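LPS-assembly lipoprotein LptE (Acinetobacter baumannii, PDB 5TSE) probably works with LptD to assemble lipopolysaccharide at the surface of the outer membrane, binding the lipid and supporting the proper assembly of its partner. Local coordinates at residues A[33-37]-A[38-42]; A[85-88]-A[89-93]; A[41-45]-A[46-50]. All coordinates share one frame; numbering follows the deposited sequence.

Overall arrangement
Three short-range contacts illustrate how a small alpha/beta lipoprotein shapes the connections of its mixed sheet. Contact 1 ends helix 25-37 and leads into strand 41-42; contact 3 takes over on that strand, sharing Gln41 and Leu42, and turns the chain into strand 49-64. Their centres lie about 12 Å apart. Contact 2 comes later in the sequence, on the approach to strand 92-101 at one edge of the sheet, with its centre about 20 Å from that of contact 1 and about 12 Å between their nearest atoms. Contacts 2 and 3 have centres about 16 Å apart but do touch: Ile88 CD1 packs on Tyr49 CE1 at 3.4 Å. All three reach the same sheet.

Contact 1: A[33-37]-A[38-42]; sequences VYLTA and NGVQL
Val40 N donates to Leu35 O at 3.1 Å and Gly39 N to Thr36 O at 2.9 Å, the paired bonds of a Schellman motif closing helix 25-37. One step earlier, Asn38 N still makes a helical bond to Tyr34 O (3.1 Å), with a weak second one to Leu35 O. Gly39 takes a positive phi of 93°, the left-handed conformation that glycine adopts readily and that the C-prime position of this motif calls for.

Beyond these bonds, Thr36 CA points its hydrogen almost straight at Val40 O, 3.4 Å away. On the buried flank Leu35 CB meets Val40 CB at 4.1 Å, the apolar contact that accompanies a Schellman motif, between the residue after C-prime and one in the last helical turn. Val40 CG2, lying beside its own backbone N, leans on Leu35 O. On the outer flank Thr36 CG2 reaches Leu42 CG. Leu35 also packs on Leu18 and Val40 on Leu16 of strand 15-19, while Tyr34 OH bonds to Asp123 of helix 110-134. Polar capping and apolar packing thus act together: the carbonyls of Tyr34, Leu35 and Thr36 find donors while the chain reverses into strand 41-42 of a beta-alpha-beta unit.

Contact 2: A[85-88]-A[89-93]; sequences GNKI and TEPRT
Lys87 reaches forward along the chain to Glu90: its inner carbons lie along the Thr89 carbonyl and its outer atoms meet the Glu90 carboxylate. From CB the chain leaves with CG anti to the backbone N (chi1 -178°), which lays CG beside the carbonyl of Thr89, 3.0 Å from Thr89 O. CD stays near the same oxygen, at 3.4 Å, and also lies 4.4 Å from Pro91 CD. A bend at chi3 (67°) swings the tip over to the carboxylate: CE comes within 3.4 Å of Glu90 OE1, and NZ closes a salt bridge to Glu90 OE1 at 2.7 Å. The ammonium approaches that oxygen on its syn side, 28° out of the carboxylate plane. Glu90 answers with a bend of its own at chi2, folding its acid group back toward the lysine, while OE2 accepts a bond from Gln142 N; two donors therefore hold the carboxylate, which would limit its rotation. Its negative charge is probably favoured by the nearby ammonium.

Ile88 CG1 packs against Thr89 CG2 at 4.1 Å. Thr89 OG1 accepts from Ile80 N of strand 68-81, its stronger partner, and donates to Glu90 O at 3.2 Å. This surface segment leads into strand 92-101, and backbone bonds between Ile88 and Ile80 and between Arg92 and Phe78 pair it with strand 68-81. Lys87 and Pro91 rest on Gln79 of that strand, Ile88 and Thr89 touch Tyr13, and backbone bonds between Ile88 and Ala141 and between Glu90 and Pro139 bring the C-terminal tail alongside.

Contact 3: A[41-45]-A[46-50]; sequences QLSND and NDAYV
Two torsions bring Asp45 and Asp47 together across the bend: chi1 of -62° holds the Asp45 carboxylate beside its own backbone N, whereas chi1 of 66° tucks that of Asp47 between its backbone N and carbonyl carbon. The second choice carries Asp47 OD1 back over the turn to within 3.3 Å of Asp45 CB. The acids meet with oxygen against methylene, their charged atoms staying farther apart, at 4.4 Å from Asp45 OD2 to Asp47 OD1. Such a pair of like charges would be expected to repel, but Lys15 lies close enough to form long, weak ion pairs with OD2 of both, which may partly offset the repulsion.

The backbone supplies the firm link. Ala48 N donates to Asp45 O at 2.9 Å and a fairly straight 161°. Just before the bend, Ser43 OG accepts from Asp45 N at 3.1 Å, fixing the approach to the turn. Between the two arms of the bend, Ser43 CB and Ala48 CB pack at 4.1 Å, and the Ala48 methyl also touches Asp45 O. Both of these small residues rest on Lys15 of strand 15-19, whose backbone bonds to Tyr49 as the chain moves off.

An ST turn at Ser43 feeding a type I beta turn from Asp45 to Ala48 is thus the compact connection between strands 41-42 and 49-64, which flank strand 15-19 and run parallel to it.

Contact 1: A[33-37]-A[38-42]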
loop_
_atom_site.group_PDB
_atom_site.type_symbol
_atom_site.label_atom_id
_atom_site.label_comp_id
_atom_site.label_asym_id
_atom_site.label_seq_id
_atom_site.Cartn_x
_atom_site.Cartn_y
_atom_site.Cartn_z
ATOM N N VAL A 33 11.100 -4.390 0.917
ATOM C CA VAL A 33 12.254 -3.563 1.324
ATOM C C VAL A 33 11.954 -2.801 2.618
ATOM O O VAL A 33 12.745 -2.846 3.560
ATOM C CB VAL A 33 12.763 -2.597 0.211
ATOM C CG1 VAL A 33 13.143 -3.380 -1.042
ATOM C CG2 VAL A 33 11.744 -1.525 -0.147
ATOM N N TYR A 34 10.785 -2.165 2.680
ATOM C CA TYR A 34 10.389 -1.379 3.852
ATOM C C TYR A 34 10.054 -2.228 5.088
ATOM O O TYR A 34 10.431 -1.859 6.202
ATOM C CB TYR A 34 9.248 -0.393 3.507
ATOM C CG TYR A 34 9.627 0.581 2.412
ATOM C CD1 TYR A 34 10.776 1.364 2.526
ATOM C CD2 TYR A 34 8.825 0.772 1.296
ATOM C CE1 TYR A 34 11.139 2.270 1.546
ATOM C CE2 TYR A 34 9.181 1.679 0.305
ATOM C CZ TYR A 34 10.343 2.429 0.439
ATOM O OH TYR A 34 10.722 3.349 -0.523
ATOM N N LEU A 35 9.350 -3.341 4.910
ATOM C CA LEU A 35 9.049 -4.224 6.047
ATOM C C LEU A 35 10.336 -4.727 6.690
ATOM O O LEU A 35 10.493 -4.626 7.910
ATOM C CB LEU A 35 8.171 -5.414 5.633
ATOM C CG LEU A 35 6.680 -5.120 5.401
ATOM C CD1 LEU A 35 6.009 -6.293 4.721
ATOM C CD2 LEU A 35 5.973 -4.782 6.713
ATOM N N THR A 36 11.253 -5.251 5.872
ATOM C CA THR A 36 12.536 -5.778 6.375
ATOM C C THR A 36 13.341 -4.671 7.071
ATOM O O THR A 36 13.901 -4.883 8.145
ATOM C CB THR A 36 13.360 -6.487 5.268
ATOM O OG1 THR A 36 13.427 -5.663 4.097
ATOM C CG2 THR A 36 12.710 -7.786 4.881
ATOM N N ALA A 37 13.334 -3.479 6.483
ATOM C CA ALA A 37 14.017 -2.323 7.064
ATOM C C ALA A 37 13.527 -2.031 8.505
ATOM O O ALA A 37 14.326 -1.682 9.373
ATOM C CB ALA A 37 13.831 -1.107 6.169
ATOM N N ASN A 38 12.226 -2.184 8.751
ATOM C CA ASN A 38 11.645 -1.982 10.095
ATOM C C ASN A 38 11.884 -3.153 11.047
ATOM O O ASN A 38 11.372 -3.157 12.174
ATOM C CB ASN A 38 10.141 -1.685 9.994
ATOM C CG ASN A 38 9.853 -0.239 9.653
ATOM O OD1 ASN A 38 9.525 0.092 8.517
ATOM N ND2 ASN A 38 10.015 0.638 10.631
ATOM N N GLY A 39 12.664 -4.139 10.609
ATOM C CA GLY A 39 12.969 -5.289 11.445
ATOM C C GLY A 39 12.040 -6.473 11.268
ATOM O O GLY A 39 12.241 -7.495 11.912
ATOM N N VAL A 40 11.020 -6.349 10.413
ATOM C CA VAL A 40 10.093 -7.459 10.161
ATOM C C VAL A 40 10.847 -8.522 9.361
ATOM O O VAL A 40 11.702 -8.197 8.541
ATOM C CB VAL A 40 8.836 -7.000 9.387
ATOM C CG1 VAL A 40 7.894 -8.171 9.121
ATOM C CG2 VAL A 40 8.117 -5.895 10.153
ATOM N N GLN A 41 10.543 -9.788 9.615
ATOM C CA GLN A 41 11.200 -10.887 8.922
ATOM C C GLN A 41 10.197 -11.614 8.033
ATOM O O GLN A 41 9.170 -12.083 8.522
ATOM C CB GLN A 41 11.782 -11.861 9.941
ATOM C CG GLN A 41 12.649 -12.952 9.322
ATOM C CD GLN A 41 13.119 -13.973 10.339
ATOM O OE1 GLN A 41 12.850 -13.840 11.537
ATOM N NE2 GLN A 41 13.821 -15.007 9.866
ATOM N N LEU A 42 10.495 -11.703 6.734
ATOM C CA LEU A 42 9.625 -12.408 5.790
ATOM C C LEU A 42 9.745 -13.891 6.095
ATOM O O LEU A 42 10.805 -14.496 5.881
ATOM C CB LEU A 42 10.024 -12.133 4.345
ATOM C CG LEU A 42 9.904 -10.687 3.874
ATOM C CD1 LEU A 42 10.435 -10.570 2.450
ATOM C CD2 LEU A 42 8.458 -10.205 3.970
#

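Contact 2: A[85-88]-A[89-93]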
loop_
_atom_site.group_PDB
_atom_site.type_symbol
_atom_site.label_atom_id
_atom_site.label_comp_id
_atom_site.label_asym_id
_atom_site.label_seq_id
_atom_site.Cartn_x
_atom_site.Cartn_y
_atom_site.Cartn_z
ATOM N N GLY A 85 -6.245 -18.430 9.448
ATOM C CA GLY A 85 -7.347 -17.673 8.827
ATOM C C GLY A 85 -8.055 -16.667 9.729
ATOM O O GLY A 85 -8.907 -15.898 9.262
ATOM N N ASN A 86 -7.692 -16.663 11.012
ATOM C CA ASN A 86 -8.309 -15.774 11.991
ATOM C C ASN A 86 -7.875 -14.340 11.785
ATOM O O ASN A 86 -6.679 -14.034 11.767
ATOM C CB ASN A 86 -7.931 -16.180 13.423
ATOM C CG ASN A 86 -8.273 -17.626 13.740
ATOM O OD1 ASN A 86 -7.526 -18.308 14.434
ATOM N ND2 ASN A 86 -9.391 -18.102 13.210
ATOM N N LYS A 87 -8.861 -13.464 11.644
ATOM C CA LYS A 87 -8.612 -12.059 11.470
ATOM C C LYS A 87 -8.130 -11.564 12.813
ATOM O O LYS A 87 -8.809 -11.789 13.813
ATOM C CB LYS A 87 -9.913 -11.363 11.073
ATOM C CG LYS A 87 -9.779 -9.878 10.807
ATOM C CD LYS A 87 -11.094 -9.221 10.403
ATOM C CE LYS A 87 -12.112 -9.195 11.532
ATOM N NZ LYS A 87 -13.336 -8.458 11.123
ATOM N N ILE A 88 -6.954 -10.939 12.869
ATOM C CA ILE A 88 -6.463 -10.435 14.161
ATOM C C ILE A 88 -6.593 -8.901 14.297
ATOM O O ILE A 88 -6.483 -8.374 15.404
ATOM C CB ILE A 88 -5.062 -10.973 14.534
ATOM C CG1 ILE A 88 -3.939 -10.290 13.773
ATOM C CG2 ILE A 88 -5.019 -12.491 14.334
ATOM C CD1 ILE A 88 -2.581 -10.660 14.327
ATOM N N THR A 89 -6.824 -8.201 13.183
ATOM C CA THR A 89 -7.054 -6.744 13.203
ATOM C C THR A 89 -8.199 -6.456 12.261
ATOM O O THR A 89 -8.465 -7.234 11.357
ATOM C CB THR A 89 -5.878 -5.905 12.672
ATOM O OG1 THR A 89 -5.778 -6.054 11.251
ATOM C CG2 THR A 89 -4.576 -6.284 13.338
ATOM N N GLU A 90 -8.878 -5.334 12.450
ATOM C CA GLU A 90 -9.947 -4.993 11.528
ATOM C C GLU A 90 -9.298 -4.459 10.259
ATOM O O GLU A 90 -8.127 -4.040 10.293
ATOM C CB GLU A 90 -10.911 -3.973 12.141
ATOM C CG GLU A 90 -11.677 -4.501 13.352
ATOM C CD GLU A 90 -12.576 -5.692 13.034
ATOM O OE1 GLU A 90 -12.902 -5.910 11.849
ATOM O OE2 GLU A 90 -12.977 -6.408 13.977
ATOM N N PRO A 91 -10.028 -4.507 9.125
ATOM C CA PRO A 91 -9.446 -3.978 7.893
ATOM C C PRO A 91 -9.087 -2.500 8.029
ATOM O O PRO A 91 -9.704 -1.787 8.794
ATOM C CB PRO A 91 -10.551 -4.170 6.843
ATOM C CG PRO A 91 -11.538 -5.114 7.430
ATOM C CD PRO A 91 -11.369 -5.091 8.919
ATOM N N ARG A 92 -8.069 -2.077 7.297
ATOM C CA ARG A 92 -7.599 -0.703 7.290
ATOM C C ARG A 92 -7.436 -0.291 5.827
ATOM O O ARG A 92 -6.759 -0.987 5.077
ATOM C CB ARG A 92 -6.268 -0.626 8.030
ATOM C CG ARG A 92 -5.507 0.677 7.868
ATOM C CD ARG A 92 -6.271 1.897 8.370
ATOM N NE ARG A 92 -6.504 1.865 9.811
ATOM C CZ ARG A 92 -7.104 2.829 10.498
ATOM N NH1 ARG A 92 -7.541 3.927 9.886
ATOM N NH2 ARG A 92 -7.265 2.701 11.808
ATOM N N THR A 93 -8.060 0.825 5.439
ATOM C CA THR A 93 -8.023 1.344 4.072
ATOM C C THR A 93 -7.137 2.592 3.975
ATOM O O THR A 93 -7.420 3.594 4.624
ATOM C CB THR A 93 -9.454 1.688 3.597
ATOM O OG1 THR A 93 -10.245 0.492 3.585
ATOM C CG2 THR A 93 -9.461 2.296 2.194
#

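Contact 3: A[41-45]-A[46-50]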
loop_
_atom_site.group_PDB
_atom_site.type_symbol
_atom_site.label_atom_id
_atom_site.label_comp_id
_atom_site.label_asym_id
_atom_site.label_seq_id
_atom_site.Cartn_x
_atom_site.Cartn_y
_atom_site.Cartn_z
ATOM N N GLN A 41 10.543 -9.788 9.615
ATOM C CA GLN A 41 11.200 -10.887 8.922
ATOM C C GLN A 41 10.197 -11.614 8.033
ATOM O O GLN A 41 9.170 -12.083 8.522
ATOM C CB GLN A 41 11.782 -11.861 9.941
ATOM C CG GLN A 41 12.649 -12.952 9.322
ATOM C CD GLN A 41 13.119 -13.973 10.339
ATOM O OE1 GLN A 41 12.850 -13.840 11.537
ATOM N NE2 GLN A 41 13.821 -15.007 9.866
ATOM N N LEU A 42 10.495 -11.703 6.734
ATOM C CA LEU A 42 9.625 -12.408 5.790
ATOM C C LEU A 42 9.745 -13.891 6.095
ATOM O O LEU A 42 10.805 -14.496 5.881
ATOM C CB LEU A 42 10.024 -12.133 4.345
ATOM C CG LEU A 42 9.904 -10.687 3.874
ATOM C CD1 LEU A 42 10.435 -10.570 2.450
ATOM C CD2 LEU A 42 8.458 -10.205 3.970
ATOM N N SER A 43 8.660 -14.472 6.597
ATOM C CA SER A 43 8.670 -15.863 6.997
ATOM C C SER A 43 7.402 -16.608 6.603
ATOM O O SER A 43 6.344 -16.002 6.359
ATOM C CB SER A 43 8.841 -15.918 8.517
ATOM O OG SER A 43 9.041 -17.237 8.982
ATOM N N ASN A 44 7.549 -17.931 6.530
ATOM C CA ASN A 44 6.465 -18.860 6.233
ATOM C C ASN A 44 6.285 -19.815 7.424
ATOM O O ASN A 44 5.517 -20.772 7.338
ATOM C CB ASN A 44 6.774 -19.666 4.970
ATOM C CG ASN A 44 7.153 -18.784 3.794
ATOM O OD1 ASN A 44 8.158 -18.070 3.848
ATOM N ND2 ASN A 44 6.378 -18.855 2.709
ATOM N N ASP A 45 6.996 -19.543 8.528
ATOM C CA ASP A 45 6.932 -20.370 9.742
ATOM C C ASP A 45 5.528 -20.352 10.329
ATOM O O ASP A 45 4.816 -19.351 10.229
ATOM C CB ASP A 45 7.942 -19.885 10.793
ATOM C CG ASP A 45 9.393 -19.991 10.318
ATOM O OD1 ASP A 45 9.660 -20.704 9.318
ATOM O OD2 ASP A 45 10.267 -19.358 10.962
ATOM N N ASN A 46 5.157 -21.448 10.987
ATOM C CA ASN A 46 3.808 -21.599 11.535
ATOM C C ASN A 46 3.394 -20.540 12.592
ATOM O O ASN A 46 2.212 -20.428 12.917
ATOM C CB ASN A 46 3.628 -23.026 12.083
ATOM C CG ASN A 46 2.169 -23.459 12.144
ATOM O OD1 ASN A 46 1.301 -22.889 11.468
ATOM N ND2 ASN A 46 1.899 -24.507 12.916
ATOM N N ASP A 47 4.357 -19.772 13.114
ATOM C CA ASP A 47 4.062 -18.698 14.099
ATOM C C ASP A 47 3.999 -17.290 13.463
ATOM O O ASP A 47 3.692 -16.305 14.146
ATOM C CB ASP A 47 5.097 -18.682 15.231
ATOM C CG ASP A 47 6.488 -18.301 14.751
ATOM O OD1 ASP A 47 6.792 -18.498 13.550
ATOM O OD2 ASP A 47 7.282 -17.812 15.578
ATOM N N ALA A 48 4.317 -17.198 12.171
ATOM C CA ALA A 48 4.297 -15.915 11.445
ATOM C C ALA A 48 2.883 -15.509 11.095
ATOM O O ALA A 48 2.033 -16.356 10.908
ATOM C CB ALA A 48 5.123 -16.017 10.174
ATOM N N TYR A 49 2.634 -14.208 11.017
ATOM C CA TYR A 49 1.314 -13.718 10.647
ATOM C C TYR A 49 1.232 -13.521 9.125
ATOM O O TYR A 49 2.179 -13.819 8.391
ATOM C CB TYR A 49 0.949 -12.455 11.451
ATOM C CG TYR A 49 0.722 -12.760 12.921
ATOM C CD1 TYR A 49 -0.510 -13.246 13.366
ATOM C CD2 TYR A 49 1.739 -12.585 13.866
ATOM C CE1 TYR A 49 -0.728 -13.543 14.702
ATOM C CE2 TYR A 49 1.527 -12.875 15.208
ATOM C CZ TYR A 49 0.291 -13.353 15.620
ATOM O OH TYR A 49 0.066 -13.652 16.943
ATOM N N VAL A 50 0.077 -13.063 8.657
ATOM C CA VAL A 50 -0.141 -12.856 7.256
ATOM C C VAL A 50 -0.739 -11.488 7.023
ATOM O O VAL A 50 -1.780 -11.151 7.572
ATOM C CB VAL A 50 -1.104 -13.916 6.675
ATOM C CG1 VAL A 50 -1.399 -13.629 5.203
ATOM C CG2 VAL A 50 -0.536 -15.329 6.859
#